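PDB 5C0Q: beta-N-acetylhexosaminidase from Thermotoga neapolitana, which probably hydrolyses terminal non-reducing N-acetyl-D-hexosamine residues in N-acetyl-beta-D-hexosaminides, as a zinc-binding member of glycosyl hydrolase family 3. Local coordinates for the interface of chains A and B. Coordinates in Å, arbitrary orientation; residue numbers count along the deposited sequence, not the author numbering. Chains: chain A/B, Beta-N-acetylhexosaminidase.

The interface of chains A and B. Residues chain A 431-432; chain B 68, 128-129.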
# COMPACT_ATOMS: atom_id res chain seq x y z
N ARG A 431 13.94 16.28 14.00
CA ARG A 431 14.88 15.25 13.55
C ARG A 431 15.83 14.75 14.60
O ARG A 431 15.72 13.64 15.06
CB ARG A 431 15.71 15.73 12.40
CG ARG A 431 14.99 15.84 11.16
CD ARG A 431 15.85 15.44 10.05
NE ARG A 431 16.37 14.12 10.20
CZ ARG A 431 17.05 13.52 9.24
NH1 ARG A 431 17.26 14.18 8.11
NH2 ARG A 431 17.53 12.29 9.40
N ASN A 432 16.77 15.59 14.99
CA ASN A 432 17.81 15.14 15.88
C ASN A 432 17.48 15.62 17.28
O ASN A 432 17.69 16.78 17.62
CB ASN A 432 19.17 15.64 15.39
CG ASN A 432 20.33 15.24 16.32
OD1 ASN A 432 20.26 14.25 17.05
ND2 ASN A 432 21.39 16.03 16.28
N GLN B 68 12.16 6.55 8.04
CA GLN B 68 12.96 7.25 7.05
C GLN B 68 13.21 6.39 5.81
O GLN B 68 13.23 6.86 4.72
CB GLN B 68 14.25 7.65 7.75
CG GLN B 68 15.18 8.56 7.12
CD GLN B 68 16.32 8.83 8.09
OE1 GLN B 68 16.10 8.89 9.29
NE2 GLN B 68 17.54 8.93 7.58
N ASP B 128 19.81 8.82 11.30
CA ASP B 128 19.44 9.58 12.47
C ASP B 128 18.20 9.05 13.14
O ASP B 128 18.16 8.85 14.34
CB ASP B 128 19.23 11.03 12.06
CG ASP B 128 19.21 11.96 13.24
OD1 ASP B 128 19.36 11.45 14.38
OD2 ASP B 128 19.00 13.17 13.02
N LEU B 129 17.16 8.81 12.35
CA LEU B 129 15.92 8.31 12.87
C LEU B 129 15.83 6.78 12.80
O LEU B 129 14.91 6.19 13.33
CB LEU B 129 14.81 8.98 12.07
CG LEU B 129 14.55 10.45 12.36
CD1 LEU B 129 13.40 10.94 11.59
CD2 LEU B 129 14.25 10.67 13.81
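A:Arg431 reaches across to B:Asp128 and forms a long salt bridge, with NE of A:Arg431 4.0 Å from the carboxylate oxygen OD2 of B:Asp128. Here a loop in the C-terminal family region of chain A meets loops in the glycosyl hydrolase 3 N-terminal family region of chain B. The guanidinium and carboxylate planes are 31° apart. At this distance the pair is likely to attract mainly through charge, without a direct hydrogen bond between NE and OD2. The arginine chain bends at chi2 and chi3, which brings its end over to chain B. A:Arg431 follows strand 425-429 of chain A.

Packing contacts flank the charge pair. The guanidinium NH2 of A:Arg431 lies 3.4 Å from CB of B:Asp128. CB of A:Asn432 approaches OD2 of B:Asp128 at 3.4 Å from near the carboxylate plane, while NE of the arginine lies off one face. The methyl CD2 of B:Leu129 touches the backbone O of A:Arg431 at 3.5 Å.

Within chain B, the amide oxygen OE1 of B:Gln68 accepts a hydrogen bond from the backbone N of B:Leu129 (3.2 Å). The donor lies in the carbonyl plane. Replacing B:Gln68 with alanine would probably leave that N-H without this acceptor and hold the B:Asp128 backbone less firmly beside the arginine.

The patch recurs with the chains exchanged, in a two-fold interface whose biological role the structure alone does not show. The B:Gln68 amide stands nearly upright to the guanidinium, at 77°, and its OE1 lies 3.7 Å from NH2 of A:Arg431.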